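Methionine gamma-lyase (Trichomonas vaginalis, PDB 1E5F) is a pyridoxal-5'-phosphate-dependent enzyme of the Cys/Met metabolism family, sharing the fold of the aminotransferase-like PLP enzymes. Local coordinates at residues H205-Y210 with A219-G224; S65-K70 with C80-S85. All coordinates share one frame; numbering follows the deposited sequence.

Contact 1 of 2, residues H205-Y210 with A219-G224; sequences HSATKY and AGLICG. With PLP (pyridoxal-5'-phosphate), chain C; SO4 (sulfate ion), chain D.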
loop_
_atom_site.group_PDB
_atom_site.type_symbol
_atom_site.label_atom_id
_atom_site.label_comp_id
_atom_site.label_asym_id
_atom_site.label_seq_id
_atom_site.Cartn_x
_atom_site.Cartn_y
_atom_site.Cartn_z
ATOM N N HIS A 205 -4.499 -17.660 16.264
ATOM C CA HIS A 205 -4.571 -16.267 16.652
ATOM C C HIS A 205 -5.424 -15.481 15.663
ATOM O O HIS A 205 -5.400 -15.702 14.490
ATOM C CB HIS A 205 -3.264 -15.399 16.562
ATOM C CG HIS A 205 -2.213 -15.841 17.546
ATOM N ND1 HIS A 205 -2.089 -15.222 18.770
ATOM C CD2 HIS A 205 -1.268 -16.805 17.505
ATOM C CE1 HIS A 205 -1.097 -15.849 19.450
ATOM N NE2 HIS A 205 -0.565 -16.784 18.634
ATOM N N SER A 206 -5.964 -14.448 16.253
ATOM C CA SER A 206 -6.565 -13.389 15.463
ATOM C C SER A 206 -5.378 -12.408 15.492
ATOM O O SER A 206 -5.092 -11.713 16.478
ATOM C CB SER A 206 -7.816 -12.705 15.961
ATOM O OG SER A 206 -8.128 -11.556 15.187
ATOM N N ALA A 207 -4.655 -12.328 14.389
ATOM C CA ALA A 207 -3.523 -11.395 14.309
ATOM C C ALA A 207 -4.084 -9.975 14.058
ATOM O O ALA A 207 -3.430 -9.007 14.427
ATOM C CB ALA A 207 -2.561 -11.716 13.106
ATOM N N THR A 208 -5.409 -9.806 13.818
ATOM C CA THR A 208 -5.997 -8.532 13.763
ATOM C C THR A 208 -5.858 -7.819 15.132
ATOM O O THR A 208 -6.071 -6.572 15.254
ATOM C CB THR A 208 -7.527 -8.645 13.668
ATOM O OG1 THR A 208 -7.741 -9.653 12.707
ATOM C CG2 THR A 208 -8.291 -7.357 13.470
ATOM N N LYS A 209 -5.607 -8.545 16.187
ATOM C CA LYS A 209 -5.538 -7.949 17.527
ATOM C C LYS A 209 -4.143 -7.600 17.881
ATOM O O LYS A 209 -3.615 -6.742 17.208
ATOM C CB LYS A 209 -6.187 -8.927 18.569
ATOM C CG LYS A 209 -7.511 -9.435 17.927
ATOM C CD LYS A 209 -8.508 -8.363 17.642
ATOM C CE LYS A 209 -9.883 -8.853 17.116
ATOM N NZ LYS A 209 -10.135 -10.086 17.952
ATOM N N TYR A 210 -3.512 -8.053 18.996
ATOM C CA TYR A 210 -2.275 -7.568 19.456
ATOM C C TYR A 210 -1.149 -7.804 18.422
ATOM O O TYR A 210 -0.357 -6.932 18.436
ATOM C CB TYR A 210 -1.802 -8.249 20.783
ATOM C CG TYR A 210 -2.603 -7.809 21.962
ATOM C CD1 TYR A 210 -2.401 -6.640 22.626
ATOM C CD2 TYR A 210 -3.684 -8.541 22.394
ATOM C CE1 TYR A 210 -3.191 -6.292 23.705
ATOM C CE2 TYR A 210 -4.555 -8.231 23.455
ATOM C CZ TYR A 210 -4.251 -7.068 24.119
ATOM O OH TYR A 210 -5.047 -6.683 25.206
ATOM N N ALA A 219 -6.450 -10.391 10.013
ATOM C CA ALA A 219 -5.741 -11.555 9.589
ATOM C C ALA A 219 -5.689 -12.561 10.726
ATOM O O ALA A 219 -5.891 -12.289 11.987
ATOM C CB ALA A 219 -4.277 -11.142 9.314
ATOM N N GLY A 220 -5.421 -13.774 10.298
ATOM C CA GLY A 220 -5.314 -14.886 11.283
ATOM C C GLY A 220 -3.959 -15.606 11.163
ATOM O O GLY A 220 -3.305 -15.488 10.134
ATOM N N LEU A 221 -3.629 -16.376 12.233
ATOM C CA LEU A 221 -2.483 -17.298 12.214
ATOM C C LEU A 221 -2.732 -18.604 12.953
ATOM O O LEU A 221 -3.498 -18.770 13.889
ATOM C CB LEU A 221 -1.311 -16.654 12.943
ATOM C CG LEU A 221 -0.766 -15.306 12.370
ATOM C CD1 LEU A 221 -0.148 -14.480 13.549
ATOM C CD2 LEU A 221 0.216 -15.482 11.216
ATOM N N ILE A 222 -2.156 -19.670 12.300
ATOM C CA ILE A 222 -2.213 -20.959 12.717
ATOM C C ILE A 222 -0.840 -21.509 12.998
ATOM O O ILE A 222 0.029 -21.223 12.146
ATOM C CB ILE A 222 -2.888 -21.817 11.627
ATOM C CG1 ILE A 222 -4.298 -21.297 11.330
ATOM C CG2 ILE A 222 -2.864 -23.282 12.173
ATOM C CD1 ILE A 222 -4.801 -22.013 10.006
ATOM N N CYS A 223 -0.586 -22.069 14.207
ATOM C CA CYS A 223 0.804 -22.431 14.542
ATOM C C CYS A 223 0.823 -23.926 15.020
ATOM O O CYS A 223 -0.070 -24.265 15.835
ATOM C CB CYS A 223 1.305 -21.619 15.699
ATOM S SG CYS A 223 1.293 -19.847 15.361
ATOM N N GLY A 224 1.748 -24.756 14.610
ATOM C CA GLY A 224 1.651 -26.179 15.031
ATOM C C GLY A 224 2.707 -26.946 14.185
ATOM O O GLY A 224 3.618 -26.347 13.657
HETATM N N1 PLP C . -10.181 -15.275 18.264
HETATM C C2 PLP C . -10.543 -14.508 19.321
HETATM C C2A PLP C . -10.174 -14.620 20.763
HETATM C C3 PLP C . -10.932 -13.219 18.867
HETATM O O3 PLP C . -11.192 -12.323 19.854
HETATM C C4 PLP C . -11.291 -12.928 17.565
HETATM C C4A PLP C . -12.049 -11.538 17.475
HETATM C C5 PLP C . -11.348 -13.953 16.691
HETATM C C6 PLP C . -10.817 -15.187 17.068
HETATM C C5A PLP C . -11.685 -13.773 15.246
HETATM O O4P PLP C . -10.572 -13.029 14.562
HETATM P P PLP C . -10.937 -12.169 13.279
HETATM O O1P PLP C . -11.800 -11.102 13.838
HETATM O O2P PLP C . -9.608 -11.704 12.869
HETATM O O3P PLP C . -11.685 -13.017 12.235
HETATM S S SO4 D . -13.824 -8.804 19.223
HETATM O O1 SO4 D . -13.747 -7.405 19.577
HETATM O O2 SO4 D . -15.331 -8.993 18.970
HETATM O O3 SO4 D . -13.509 -9.832 20.273
HETATM O O4 SO4 D . -13.284 -9.268 17.877
#
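H205 and L221 form the hydrogen-bonded pair, and S206 and G220 the next non-hydrogen-bonded pair, of a short antiparallel bridge between strands 202-206 and 220-224. These are neighbouring strands in the seven-stranded mixed sheet of the PLP-binding fold. The site illustrates how a strand pairing can end in a turn that binds the cofactor phosphate.

In the backbone, H205 N reaches L221 O at 2.8 Å, and L221 N returns the bond to H205 O at 2.9 Å. Where strand 202-206 gives way to a type I turn from S206 to K209, A219 O receives two weak bonds, from A207 N and T208 N; the turn itself is closed by K209 N to S206 O.

Apolar packing is slight. The methyl of A207 lies against one branch of L221, with CB 3.7 Å from CD1, while L221 also reaches I71 of helix 62-75. The H205 ring, on the same face of the sheet as L221, bonds through NE2 to E75 OE2.

Polar side chains do the rest. A chi1 of 170° turns S206 OG to the PLP phosphate, where its proton could serve O4P or O2P. K209, last in the turn, bends toward PLP, where the closeness of NZ to C4A is doubtful, and NZ bonds weakly to sulfate O4. Y56 of the second subunit packs on T208 and K209 and bonds PLP. T208 OG1 joins the residue just before strand 220-224 to the phosphate: it accepts from A219 N at 3.1 Å, with an N-H...O angle of 154°, and donates to PLP O2P at 2.8 Å.

Contact 2 of 2, residues S65-K70 with C80-S85; sequences SNLEGK and CVATSS. With PLP (pyridoxal-5'-phosphate), chain C.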
loop_
_atom_site.group_PDB
_atom_site.type_symbol
_atom_site.label_atom_id
_atom_site.label_comp_id
_atom_site.label_asym_id
_atom_site.label_seq_id
_atom_site.Cartn_x
_atom_site.Cartn_y
_atom_site.Cartn_z
ATOM N N SER A 65 5.512 -16.066 3.929
ATOM C CA SER A 65 6.381 -16.938 4.593
ATOM C C SER A 65 7.277 -16.246 5.645
ATOM O O SER A 65 7.557 -16.813 6.660
ATOM C CB SER A 65 7.417 -17.623 3.618
ATOM O OG SER A 65 6.566 -18.315 2.716
ATOM N N ASN A 66 7.745 -15.069 5.342
ATOM C CA ASN A 66 8.505 -14.347 6.310
ATOM C C ASN A 66 7.664 -14.151 7.558
ATOM O O ASN A 66 8.158 -14.392 8.678
ATOM C CB ASN A 66 8.839 -12.932 5.663
ATOM C CG ASN A 66 9.714 -12.150 6.619
ATOM O OD1 ASN A 66 10.350 -12.583 7.574
ATOM N ND2 ASN A 66 9.681 -10.828 6.463
ATOM N N LEU A 67 6.460 -13.583 7.500
ATOM C CA LEU A 67 5.647 -13.423 8.705
ATOM C C LEU A 67 5.434 -14.817 9.329
ATOM O O LEU A 67 5.672 -15.008 10.492
ATOM C CB LEU A 67 4.206 -12.994 8.293
ATOM C CG LEU A 67 3.163 -12.974 9.414
ATOM C CD1 LEU A 67 3.797 -12.053 10.497
ATOM C CD2 LEU A 67 1.849 -12.393 8.849
ATOM N N GLU A 68 5.044 -15.856 8.584
ATOM C CA GLU A 68 4.845 -17.152 9.128
ATOM C C GLU A 68 5.998 -17.699 9.963
ATOM O O GLU A 68 5.840 -18.320 11.049
ATOM C CB GLU A 68 4.430 -18.125 8.028
ATOM C CG GLU A 68 3.067 -17.750 7.417
ATOM C CD GLU A 68 2.829 -18.595 6.184
ATOM O OE1 GLU A 68 3.832 -19.178 5.611
ATOM O OE2 GLU A 68 1.637 -18.760 5.868
ATOM N N GLY A 69 7.221 -17.531 9.550
ATOM C CA GLY A 69 8.358 -18.212 10.183
ATOM C C GLY A 69 8.733 -17.405 11.422
ATOM O O GLY A 69 9.206 -17.963 12.410
ATOM N N LYS A 70 8.438 -16.154 11.393
ATOM C CA LYS A 70 8.687 -15.295 12.549
ATOM C C LYS A 70 7.697 -15.654 13.654
ATOM O O LYS A 70 8.122 -15.937 14.784
ATOM C CB LYS A 70 8.579 -13.841 12.115
ATOM C CG LYS A 70 9.756 -13.112 11.509
ATOM C CD LYS A 70 9.524 -11.665 11.197
ATOM C CE LYS A 70 10.828 -10.895 10.714
ATOM N NZ LYS A 70 11.606 -11.783 9.785
ATOM N N CYS A 80 3.809 -22.331 10.700
ATOM C CA CYS A 80 2.729 -21.382 10.876
ATOM C C CYS A 80 2.111 -21.141 9.542
ATOM O O CYS A 80 2.742 -20.947 8.505
ATOM C CB CYS A 80 3.319 -20.082 11.533
ATOM S SG CYS A 80 2.069 -18.722 11.433
ATOM N N VAL A 81 0.809 -20.996 9.454
ATOM C CA VAL A 81 0.037 -20.649 8.276
ATOM C C VAL A 81 -0.764 -19.355 8.609
ATOM O O VAL A 81 -1.416 -19.327 9.648
ATOM C CB VAL A 81 -0.955 -21.735 7.908
ATOM C CG1 VAL A 81 -1.837 -21.326 6.782
ATOM C CG2 VAL A 81 -0.141 -23.041 7.605
ATOM N N ALA A 82 -0.565 -18.353 7.754
ATOM C CA ALA A 82 -1.274 -17.091 7.964
ATOM C C ALA A 82 -2.521 -17.024 7.158
ATOM O O ALA A 82 -2.633 -17.751 6.176
ATOM C CB ALA A 82 -0.448 -15.870 7.537
ATOM N N THR A 83 -3.546 -16.329 7.632
ATOM C CA THR A 83 -4.780 -16.328 6.961
ATOM C C THR A 83 -5.327 -14.875 6.965
ATOM O O THR A 83 -4.729 -14.011 7.586
ATOM C CB THR A 83 -5.860 -17.211 7.580
ATOM O OG1 THR A 83 -6.299 -16.618 8.818
ATOM C CG2 THR A 83 -5.439 -18.664 7.703
ATOM N N SER A 84 -6.452 -14.755 6.238
ATOM C CA SER A 84 -7.030 -13.442 6.072
ATOM C C SER A 84 -8.084 -13.130 7.139
ATOM O O SER A 84 -8.620 -12.065 7.002
ATOM C CB SER A 84 -7.473 -13.180 4.620
ATOM O OG SER A 84 -8.770 -13.757 4.478
ATOM N N SER A 85 -8.160 -13.819 8.261
ATOM C CA SER A 85 -8.931 -13.398 9.426
ATOM C C SER A 85 -8.709 -14.505 10.486
ATOM O O SER A 85 -8.346 -15.628 10.146
ATOM C CB SER A 85 -10.423 -13.217 9.287
ATOM O OG SER A 85 -11.006 -14.481 8.841
HETATM N N1 PLP C . -10.181 -15.275 18.264
HETATM C C2 PLP C . -10.543 -14.508 19.321
HETATM C C2A PLP C . -10.174 -14.620 20.763
HETATM C C3 PLP C . -10.932 -13.219 18.867
HETATM O O3 PLP C . -11.192 -12.323 19.854
HETATM C C4 PLP C . -11.291 -12.928 17.565
HETATM C C4A PLP C . -12.049 -11.538 17.475
HETATM C C5 PLP C . -11.348 -13.953 16.691
HETATM C C6 PLP C . -10.817 -15.187 17.068
HETATM C C5A PLP C . -11.685 -13.773 15.246
HETATM O O4P PLP C . -10.572 -13.029 14.562
HETATM P P PLP C . -10.937 -12.169 13.279
HETATM O O1P PLP C . -11.800 -11.102 13.838
HETATM O O2P PLP C . -9.608 -11.704 12.869
HETATM O O3P PLP C . -11.685 -13.017 12.235
#
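Helix 65-70 brings E68 over C80 of strand 80-83, their CA atoms 5.0 Å apart, with the two axes 7.3 Å apart at closest approach and their N-to-C directions 128° apart. The glutamate side chain does most of the joining. With CG anti to the carbonyl carbon (chi1 -64°) and the chain extended beyond it, E68 runs alongside the carbonyl of C80, its CG 3.4 Å from C80 O, and sets the carboxylate beside the next peptide. There OE2 accepts the amide of A82 at 2.9 Å, a nearly straight bond that arrives on the anti side and somewhat out of the carboxylate plane. The other oxygen, OE1, forms a salt bridge with R233, a pairing that would favour the charged carboxylate.

Strand 79-83 is the outermost within this chain on its side of the seven-stranded mixed sheet. V81 and T83 bond inward to I222 and G220, so the A82 amide is directed to the other edge of the strand, and E68 supplies an acceptor much as a further strand might. C80 packs back against the helix, its CB 3.1 Å and its SG 3.8 Å from E68 O. One residue before E68, L67 CD2 approaches A82 CB at 4.4 Å while the same leucine lies on helix 247-257.

Past the strand the chain turns into helix 86-97. T83 OG1 donates to S85 O from above the carbonyl plane. S85 is the N-cap, its OG bonded to G88 N and its CB 3.2 Å from PLP O3P.

Contacts 1 and 2 are both buried and meet in one sheet: strand 220-224, which pairs with 202-206 in contact 1, is flanked on its other edge by strand 79-83 of contact 2. The two are stitched together by probable hydrogen bonds, G220 O to T83 N at 2.7 Å and I222 N to V81 O at 2.8 Å. Contact 1 lies nearer the centre of the chain and is a strand-to-strand pairing, made chiefly by main-chain bonds; contact 2, at the sheet margin, joins helix to strand through a charged side chain. Each leads toward the PLP phosphate, one by serine and threonine hydroxyls, the other by the start of a helix.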